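Local coordinates for protein beta-mannosidase (Trichoderma harzianum, PDB 4CVU) that probably hydrolyses terminal beta-linked mannose residues from the non-reducing ends of oligosaccharides, as a fungal glycoside hydrolase of family 2, at residues S733-E738 with D901-L906; H739-A744 with F843-H848. All blocks are in the same frame, centred on the assembly; numbering follows the deposited sequence.

Interaction 1 (S733-E738 with D901-L906)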
ATOM      1  N   SER A 733      15.556 -20.470 -18.744  1.00 34.19           N
ATOM      2  CA  SER A 733      15.951 -20.067 -20.086  1.00 34.51           C
ATOM      3  C   SER A 733      17.469 -19.787 -20.195  1.00 36.19           C
ATOM      4  O   SER A 733      18.077 -20.120 -21.204  1.00 33.03           O
ATOM      5  CB  SER A 733      15.071 -18.903 -20.532  1.00 37.24           C
ATOM      6  OG  SER A 733      15.307 -17.703 -19.797  1.00 39.49           O
ATOM      7  N   ARG A 734      18.087 -19.196 -19.157  1.00 35.28           N
ATOM      8  CA  ARG A 734      19.558 -19.062 -19.141  1.00 36.12           C
ATOM      9  C   ARG A 734      20.248 -20.380 -19.418  1.00 36.48           C
ATOM     10  O   ARG A 734      21.188 -20.432 -20.239  1.00 36.87           O
ATOM     11  CB  ARG A 734      20.060 -18.529 -17.797  1.00 36.54           C
ATOM     12  CG  ARG A 734      21.573 -18.673 -17.571  1.00 38.56           C
ATOM     13  CD  ARG A 734      21.930 -18.506 -16.101  1.00 38.63           C
ATOM     14  NE  ARG A 734      22.078 -17.110 -15.660  1.00 37.98           N
ATOM     15  CZ  ARG A 734      21.845 -16.674 -14.424  1.00 37.76           C
ATOM     16  NH1 ARG A 734      21.366 -17.477 -13.491  1.00 38.67           N
ATOM     17  NH2 ARG A 734      22.092 -15.433 -14.098  1.00 39.90           N
ATOM     18  N   ARG A 735      19.824 -21.444 -18.717  1.00 36.09           N
ATOM     19  CA  ARG A 735      20.445 -22.752 -18.865  1.00 37.68           C
ATOM     20  C   ARG A 735      20.103 -23.282 -20.222  1.00 37.66           C
ATOM     21  O   ARG A 735      20.956 -23.891 -20.898  1.00 37.64           O
ATOM     22  CB  ARG A 735      19.968 -23.762 -17.812  1.00 37.81           C
ATOM     23  CG  ARG A 735      20.583 -23.586 -16.423  1.00 38.50           C
ATOM     24  CD  ARG A 735      20.332 -24.852 -15.583  1.00 38.56           C
ATOM     25  NE  ARG A 735      18.916 -25.059 -15.274  1.00 37.41           N
ATOM     26  CZ  ARG A 735      18.288 -24.546 -14.211  1.00 38.74           C
ATOM     27  NH1 ARG A 735      18.948 -23.795 -13.313  1.00 37.90           N
ATOM     28  NH2 ARG A 735      16.993 -24.788 -14.037  1.00 39.79           N
ATOM     29  N   THR A 736      18.860 -23.049 -20.628  1.00 38.79           N
ATOM     30  CA  THR A 736      18.393 -23.611 -21.886  1.00 38.87           C
ATOM     31  C   THR A 736      18.906 -22.806 -23.107  1.00 38.42           C
ATOM     32  O   THR A 736      18.784 -23.279 -24.222  1.00 40.16           O
ATOM     33  CB  THR A 736      16.845 -23.741 -21.912  1.00 38.36           C
ATOM     34  OG1 THR A 736      16.375 -24.129 -20.628  1.00 38.62           O
ATOM     35  CG2 THR A 736      16.387 -24.782 -22.935  1.00 37.08           C
ATOM     36  N   TYR A 737      19.434 -21.603 -22.881  1.00 38.58           N
ATOM     37  CA  TYR A 737      20.095 -20.817 -23.918  1.00 40.23           C
ATOM     38  C   TYR A 737      21.653 -20.952 -23.874  1.00 42.55           C
ATOM     39  O   TYR A 737      22.384 -20.207 -24.519  1.00 40.95           O
ATOM     40  CB  TYR A 737      19.676 -19.334 -23.828  1.00 41.26           C
ATOM     41  CG  TYR A 737      18.299 -18.967 -24.426  1.00 39.27           C
ATOM     42  CD1 TYR A 737      17.670 -19.762 -25.373  1.00 39.59           C
ATOM     43  CD2 TYR A 737      17.686 -17.776 -24.091  1.00 41.02           C
ATOM     44  CE1 TYR A 737      16.453 -19.384 -25.951  1.00 39.44           C
ATOM     45  CE2 TYR A 737      16.472 -17.391 -24.671  1.00 40.79           C
ATOM     46  CZ  TYR A 737      15.851 -18.223 -25.591  1.00 39.16           C
ATOM     47  OH  TYR A 737      14.644 -17.865 -26.157  1.00 37.66           O
ATOM     48  N   GLU A 738      22.161 -21.889 -23.083  1.00 41.54           N
ATOM     49  CA  GLU A 738      23.602 -22.116 -23.061  1.00 44.24           C
ATOM     50  C   GLU A 738      24.067 -22.654 -24.433  1.00 42.02           C
ATOM     51  O   GLU A 738      23.282 -23.226 -25.203  1.00 41.46           O
ATOM     52  CB  GLU A 738      23.981 -23.093 -21.934  1.00 45.24           C
ATOM     53  CG  GLU A 738      23.953 -22.467 -20.541  1.00 46.66           C
ATOM     54  CD  GLU A 738      24.660 -23.307 -19.509  1.00 48.61           C
ATOM     55  OE1 GLU A 738      25.848 -23.561 -19.713  1.00 60.30           O
ATOM     56  OE2 GLU A 738      24.063 -23.746 -18.536  1.00 48.52           O
ATOM     57  N   ASP A 901      22.634 -19.007 -10.435  1.00 40.22           N
ATOM     58  CA  ASP A 901      21.794 -20.147 -10.754  1.00 38.70           C
ATOM     59  C   ASP A 901      20.606 -20.161  -9.795  1.00 37.44           C
ATOM     60  O   ASP A 901      20.676 -19.575  -8.719  1.00 35.67           O
ATOM     61  CB  ASP A 901      22.560 -21.462 -10.603  1.00 38.68           C
ATOM     62  CG  ASP A 901      21.933 -22.589 -11.415  1.00 38.37           C
ATOM     63  OD1 ASP A 901      21.094 -22.295 -12.293  1.00 37.36           O
ATOM     64  OD2 ASP A 901      22.255 -23.761 -11.159  1.00 40.06           O
ATOM     65  N   ASN A 902      19.522 -20.789 -10.220  1.00 35.45           N
ATOM     66  CA  ASN A 902      18.339 -20.915  -9.391  1.00 36.99           C
ATOM     67  C   ASN A 902      17.422 -21.959 -10.010  1.00 38.36           C
ATOM     68  O   ASN A 902      17.609 -22.309 -11.178  1.00 38.93           O
ATOM     69  CB  ASN A 902      17.624 -19.556  -9.246  1.00 35.62           C
ATOM     70  CG  ASN A 902      17.141 -19.297  -7.845  1.00 35.12           C
ATOM     71  OD1 ASN A 902      17.073 -20.212  -7.035  1.00 35.51           O
ATOM     72  ND2 ASN A 902      16.806 -18.051  -7.543  1.00 35.67           N
ATOM     73  N   ALA A 903      16.456 -22.447  -9.231  1.00 39.08           N
ATOM     74  CA  ALA A 903      15.559 -23.506  -9.682  1.00 39.14           C
ATOM     75  C   ALA A 903      16.335 -24.707 -10.181  1.00 41.67           C
ATOM     76  O   ALA A 903      16.233 -25.076 -11.337  1.00 41.79           O
ATOM     77  CB  ALA A 903      14.600 -22.995 -10.761  1.00 40.10           C
ATOM     78  N   PHE A 904      17.113 -25.317  -9.280  1.00 41.91           N
ATOM     79  CA  PHE A 904      17.970 -26.438  -9.627  1.00 41.90           C
ATOM     80  C   PHE A 904      17.716 -27.675  -8.733  1.00 42.73           C
ATOM     81  O   PHE A 904      17.097 -27.602  -7.661  1.00 40.59           O
ATOM     82  CB  PHE A 904      19.449 -26.023  -9.551  1.00 41.62           C
ATOM     83  CG  PHE A 904      19.831 -25.287  -8.278  1.00 41.49           C
ATOM     84  CD1 PHE A 904      20.112 -25.978  -7.115  1.00 39.48           C
ATOM     85  CD2 PHE A 904      19.914 -23.898  -8.262  1.00 39.76           C
ATOM     86  CE1 PHE A 904      20.466 -25.301  -5.961  1.00 39.61           C
ATOM     87  CE2 PHE A 904      20.268 -23.218  -7.104  1.00 39.48           C
ATOM     88  CZ  PHE A 904      20.539 -23.932  -5.943  1.00 38.70           C
ATOM     89  N   VAL A 905      18.107 -28.827  -9.240  1.00 42.49           N
ATOM     90  CA  VAL A 905      18.077 -30.050  -8.485  1.00 42.18           C
ATOM     91  C   VAL A 905      19.323 -30.167  -7.653  1.00 44.26           C
ATOM     92  O   VAL A 905      20.391 -29.887  -8.104  1.00 43.09           O
ATOM     93  CB  VAL A 905      17.934 -31.299  -9.409  1.00 43.57           C
ATOM     94  CG1 VAL A 905      18.072 -32.583  -8.625  1.00 44.83           C
ATOM     95  CG2 VAL A 905      16.597 -31.269 -10.123  1.00 44.37           C
ATOM     96  N   LEU A 906      19.160 -30.607  -6.422  1.00 45.16           N
ATOM     97  CA  LEU A 906      20.269 -30.744  -5.520  1.00 47.81           C
ATOM     98  C   LEU A 906      20.176 -32.092  -4.823  1.00 51.63           C
ATOM     99  O   LEU A 906      19.125 -32.426  -4.329  1.00 49.02           O
ATOM    100  CB  LEU A 906      20.160 -29.651  -4.497  1.00 47.69           C
ATOM    101  CG  LEU A 906      21.385 -29.180  -3.777  1.00 48.71           C
ATOM    102  CD1 LEU A 906      22.426 -28.642  -4.706  1.00 50.68           C
ATOM    103  CD2 LEU A 906      20.929 -28.155  -2.771  1.00 49.39           C
TER
HETATM  104  O   HOH W   1      20.081 -20.196 -13.979  1.00 39.65           O

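Interaction 2 (H739-A744 with F843-H848). With CD (cadmium ion), chain Y.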
ATOM      1  N   HIS A 739      25.347 -22.441 -24.729  1.00 43.88           N
ATOM      2  CA  HIS A 739      25.908 -22.820 -26.043  1.00 42.16           C
ATOM      3  C   HIS A 739      25.707 -24.286 -26.375  1.00 41.78           C
ATOM      4  O   HIS A 739      25.340 -24.609 -27.473  1.00 43.85           O
ATOM      5  CB  HIS A 739      27.385 -22.437 -26.143  1.00 43.40           C
ATOM      6  CG  HIS A 739      27.621 -20.962 -26.116  1.00 43.07           C
ATOM      7  ND1 HIS A 739      27.213 -20.120 -27.130  1.00 42.37           N
ATOM      8  CD2 HIS A 739      28.214 -20.177 -25.188  1.00 43.74           C
ATOM      9  CE1 HIS A 739      27.546 -18.875 -26.821  1.00 42.37           C
ATOM     10  NE2 HIS A 739      28.163 -18.883 -25.657  1.00 43.55           N
ATOM     11  N   VAL A 740      25.944 -25.166 -25.399  1.00 43.08           N
ATOM     12  CA  VAL A 740      25.823 -26.613 -25.560  1.00 43.18           C
ATOM     13  C   VAL A 740      24.935 -27.149 -24.421  1.00 42.30           C
ATOM     14  O   VAL A 740      25.254 -26.965 -23.250  1.00 44.05           O
ATOM     15  CB  VAL A 740      27.223 -27.277 -25.505  1.00 44.81           C
ATOM     16  CG1 VAL A 740      27.165 -28.740 -25.891  1.00 45.35           C
ATOM     17  CG2 VAL A 740      28.204 -26.552 -26.417  1.00 46.07           C
ATOM     18  N   ILE A 741      23.818 -27.779 -24.780  1.00 41.45           N
ATOM     19  CA  ILE A 741      22.839 -28.282 -23.821  1.00 41.09           C
ATOM     20  C   ILE A 741      22.487 -29.728 -24.128  1.00 41.72           C
ATOM     21  O   ILE A 741      22.547 -30.166 -25.275  1.00 41.87           O
ATOM     22  CB  ILE A 741      21.545 -27.406 -23.799  1.00 40.52           C
ATOM     23  CG1 ILE A 741      20.856 -27.401 -25.180  1.00 40.59           C
ATOM     24  CG2 ILE A 741      21.886 -25.974 -23.375  1.00 40.08           C
ATOM     25  CD1 ILE A 741      19.447 -26.827 -25.168  1.00 39.44           C
ATOM     26  N   ALA A 742      22.161 -30.461 -23.072  1.00 43.94           N
ATOM     27  CA  ALA A 742      21.565 -31.799 -23.138  1.00 45.28           C
ATOM     28  C   ALA A 742      20.115 -31.670 -22.728  1.00 45.32           C
ATOM     29  O   ALA A 742      19.817 -31.123 -21.664  1.00 47.30           O
ATOM     30  CB  ALA A 742      22.289 -32.750 -22.188  1.00 44.87           C
ATOM     31  N   SER A 743      19.216 -32.182 -23.548  1.00 45.24           N
ATOM     32  CA  SER A 743      17.804 -31.905 -23.403  1.00 44.89           C
ATOM     33  C   SER A 743      17.015 -33.206 -23.365  1.00 46.82           C
ATOM     34  O   SER A 743      17.276 -34.097 -24.178  1.00 46.24           O
ATOM     35  CB  SER A 743      17.320 -31.032 -24.566  1.00 43.88           C
ATOM     36  OG  SER A 743      17.919 -29.730 -24.559  1.00 43.39           O
ATOM     37  N   ALA A 744      16.051 -33.299 -22.438  1.00 46.16           N
ATOM     38  CA  ALA A 744      15.235 -34.505 -22.265  1.00 47.45           C
ATOM     39  C   ALA A 744      13.873 -34.311 -22.882  1.00 45.00           C
ATOM     40  O   ALA A 744      13.152 -33.410 -22.495  1.00 46.65           O
ATOM     41  CB  ALA A 744      15.078 -34.845 -20.787  1.00 46.40           C
ATOM     42  N   PHE A 843      32.500 -26.055 -21.731  1.00 59.56           N
ATOM     43  CA  PHE A 843      31.054 -25.826 -21.661  1.00 59.78           C
ATOM     44  C   PHE A 843      30.376 -26.879 -20.770  1.00 58.85           C
ATOM     45  O   PHE A 843      30.590 -28.082 -20.949  1.00 58.38           O
ATOM     46  CB  PHE A 843      30.456 -25.893 -23.068  1.00 57.78           C
ATOM     47  CG  PHE A 843      31.041 -24.901 -24.020  1.00 55.77           C
ATOM     48  CD1 PHE A 843      30.706 -23.556 -23.934  1.00 55.98           C
ATOM     49  CD2 PHE A 843      31.928 -25.303 -25.001  1.00 57.54           C
ATOM     50  CE1 PHE A 843      31.243 -22.622 -24.804  1.00 56.16           C
ATOM     51  CE2 PHE A 843      32.474 -24.378 -25.881  1.00 57.27           C
ATOM     52  CZ  PHE A 843      32.132 -23.032 -25.780  1.00 57.38           C
ATOM     53  N   THR A 844      29.580 -26.440 -19.802  1.00 55.24           N
ATOM     54  CA  THR A 844      28.850 -27.359 -18.928  1.00 54.67           C
ATOM     55  C   THR A 844      27.372 -26.956 -18.804  1.00 52.16           C
ATOM     56  O   THR A 844      27.039 -25.789 -18.716  1.00 50.09           O
ATOM     57  CB  THR A 844      29.433 -27.351 -17.519  1.00 55.96           C
ATOM     58  OG1 THR A 844      29.452 -26.005 -17.085  1.00 59.81           O
ATOM     59  CG2 THR A 844      30.806 -27.821 -17.524  1.00 55.98           C
ATOM     60  N   HIS A 845      26.510 -27.949 -18.789  1.00 49.31           N
ATOM     61  CA  HIS A 845      25.074 -27.754 -18.711  1.00 49.67           C
ATOM     62  C   HIS A 845      24.504 -28.761 -17.711  1.00 49.90           C
ATOM     63  O   HIS A 845      24.819 -29.922 -17.795  1.00 49.96           O
ATOM     64  CB  HIS A 845      24.453 -28.014 -20.087  1.00 46.54           C
ATOM     65  CG  HIS A 845      22.990 -27.809 -20.138  1.00 46.29           C
ATOM     66  ND1 HIS A 845      22.111 -28.794 -20.511  1.00 45.46           N
ATOM     67  CD2 HIS A 845      22.243 -26.718 -19.856  1.00 45.28           C
ATOM     68  CE1 HIS A 845      20.888 -28.314 -20.466  1.00 45.67           C
ATOM     69  NE2 HIS A 845      20.944 -27.054 -20.083  1.00 44.32           N
ATOM     70  N   HIS A 846      23.664 -28.291 -16.800  1.00 47.50           N
ATOM     71  CA  HIS A 846      22.964 -29.096 -15.806  1.00 47.94           C
ATOM     72  C   HIS A 846      21.483 -29.167 -16.156  1.00 48.56           C
ATOM     73  O   HIS A 846      20.910 -28.225 -16.636  1.00 46.75           O
ATOM     74  CB  HIS A 846      23.168 -28.532 -14.404  1.00 49.89           C
ATOM     75  CG  HIS A 846      24.602 -28.461 -14.014  1.00 55.12           C
ATOM     76  ND1 HIS A 846      25.445 -27.462 -14.457  1.00 60.27           N
ATOM     77  CD2 HIS A 846      25.379 -29.314 -13.301  1.00 58.11           C
ATOM     78  CE1 HIS A 846      26.667 -27.684 -14.004  1.00 60.77           C
ATOM     79  NE2 HIS A 846      26.654 -28.806 -13.306  1.00 58.63           N
ATOM     80  N   ASN A 847      20.889 -30.311 -15.928  1.00 46.27           N
ATOM     81  CA  ASN A 847      19.501 -30.542 -16.273  1.00 45.80           C
ATOM     82  C   ASN A 847      19.003 -31.753 -15.479  1.00 46.44           C
ATOM     83  O   ASN A 847      19.787 -32.393 -14.746  1.00 46.34           O
ATOM     84  CB  ASN A 847      19.376 -30.781 -17.776  1.00 43.98           C
ATOM     85  CG  ASN A 847      17.974 -30.544 -18.302  1.00 44.82           C
ATOM     86  OD1 ASN A 847      17.014 -30.355 -17.543  1.00 44.25           O
ATOM     87  ND2 ASN A 847      17.856 -30.529 -19.610  1.00 45.58           N
ATOM     88  N   HIS A 848      17.711 -32.045 -15.579  1.00 45.20           N
ATOM     89  CA  HIS A 848      17.135 -33.227 -14.957  1.00 44.20           C
ATOM     90  C   HIS A 848      15.935 -33.765 -15.735  1.00 45.06           C
ATOM     91  O   HIS A 848      15.317 -33.044 -16.521  1.00 43.49           O
ATOM     92  CB  HIS A 848      16.709 -32.906 -13.524  1.00 45.07           C
ATOM     93  CG  HIS A 848      15.345 -32.304 -13.425  1.00 43.00           C
ATOM     94  ND1 HIS A 848      15.015 -31.116 -14.021  1.00 44.54           N
ATOM     95  CD2 HIS A 848      14.211 -32.754 -12.848  1.00 45.11           C
ATOM     96  CE1 HIS A 848      13.743 -30.841 -13.800  1.00 44.67           C
ATOM     97  NE2 HIS A 848      13.236 -31.815 -13.075  1.00 45.26           N
TER
HETATM   98 CD    CD Y1020      16.206 -29.022 -13.191  1.00 77.46          CD
HETATM   99  O   HOH W   2      15.079 -31.152 -20.638  1.00 39.28           O
HETATM  100  O   HOH W   3      14.686 -27.956 -11.131  1.00 42.41           O
HETATM  101  O   HOH W   4      18.879 -28.849 -12.422  1.00 35.58           O

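Interaction 1 (S733-E738 with D901-L906)
Arg735 reaches from helix 729-736 to the turn before strand 904-906 and grips three oxygens there. Its NH1 gives a straight hydrogen bond to Asn902 O, 2.9 Å long with an N-H...O angle of 167°. This carbonyl oxygen lies at the edge of the guanidinium, in its plane. The same NH1 forms a salt bridge with Asp901 OD1 at 2.8 Å, but as a hydrogen bond it is bent and weak. The carboxylate plane is turned 76° from the guanidinium plane. NH2 bonds Ala903 O at 2.8 Å, and this oxygen is tilted out of the guanidinium plane. A bend at chi3 (-67°) turns NE out of the line of the aliphatic chain. Three partners on two nitrogens fix the rotation of the group. Asp901 OD2 forms a second salt bridge, with Lys912 NZ. An alanine in place of Arg735 would probably leave the carbonyls of Asn902 and Ala903 without these donors and Asp901 OD1 without its charged mate.

The Arg734 side is looser. Its NH1 comes no closer than 3.6 Å to Asp901 N, and no direct bond forms. Water 1 links the two side chains, accepting from Arg734 NH1 at 3.0 Å and donating to Asp901 OD1 at 2.9 Å. Arg734 is anchored elsewhere, with NH2 on Ser413 OG. Arg734 is buried, whereas Arg735 and Asp901 are partly exposed to solvent.

The contact ties the helix after the last barrel strand, 702-705, to the C-terminal Ig-fold domain. On the domain side, Ala903 has positive phi and psi, and both it and Phe904 face Thr887. Arg735 therefore clasps the carbonyl of the first residue of a G1 beta bulge.

Interaction 2 (H739-A744 with F843-H848)
Asn847 ND2 is held by two acceptors, Ala742 O and water 2. The bond from Asn847 ND2 to Ala742 O is 2.9 Å long and nearly straight (164°). It lies in both the amide plane and the carbonyl plane. Water 2 accepts from Asn847 ND2 at 3.0 Å and also from Ala744 N, so it bridges the strands. At the other end of the amide, OD1 takes the backbone N of His848 and Lys684 NZ. With both ends bonded, the amide is unlikely to flip.

The strands belong to the two sheets of an Ig-like beta sandwich. Strand 740-747 is outermost in one sheet and strand 841-849 in the other. They run in nearly the same direction, 25° apart, with segment axes 6.4 Å from each other at closest. Side chains rather than backbone bonds join them.

His845 fills the middle. With CG anti to the backbone N (chi1 -178°), its side chain extends across to Ile741. The imidazole presents one face to that residue, whose CB sits 3.6 Å from the ring centroid in a CH-pi contact. Ile741 CG2 lies near NE2 and CD2 of the same ring. Ala742 O is at the ring edge, in its plane.

The start of the pairing is apolar. Val740 CG2 is 4.1 Å from Phe843 CG, and these side chains cross at about a right angle. His739 CD2 approaches Phe843 CE1 at 3.9 Å, the two rings meeting obliquely. The His739 nitrogens are taken by Asp317 and Asp760, which hold the imidazole in place.

At the far end, His848 points its CB away from segment 739-744. His848 ND1 binds a cadmium ion at 2.5 Å, which waters 3 and 4 also bind.

How the interactions relate
Both contacts are largely buried, but their chemistry differs. Interaction 1 is polar, joining a helix to a turn of the C-terminal Ig-fold domain through charge, backbone carbonyls and water. Interaction 2 closes the preceding Ig-like sandwich with mostly apolar and ring contacts and one side-chain amide hydrogen bond to a backbone carbonyl, beside a bridging water. Helix 729-736 leads directly into strand 740-747, so one continuous run of chain supplies a segment to each. The contacts also touch: Arg735 O packs 3.3 Å from His845 NE2 and 3.4 Å from Ile741 CG2. The cadmium ion on His848 lies about 4 Å from the nearest side-chain atom of Arg735, placing it at the meeting of the two contacts.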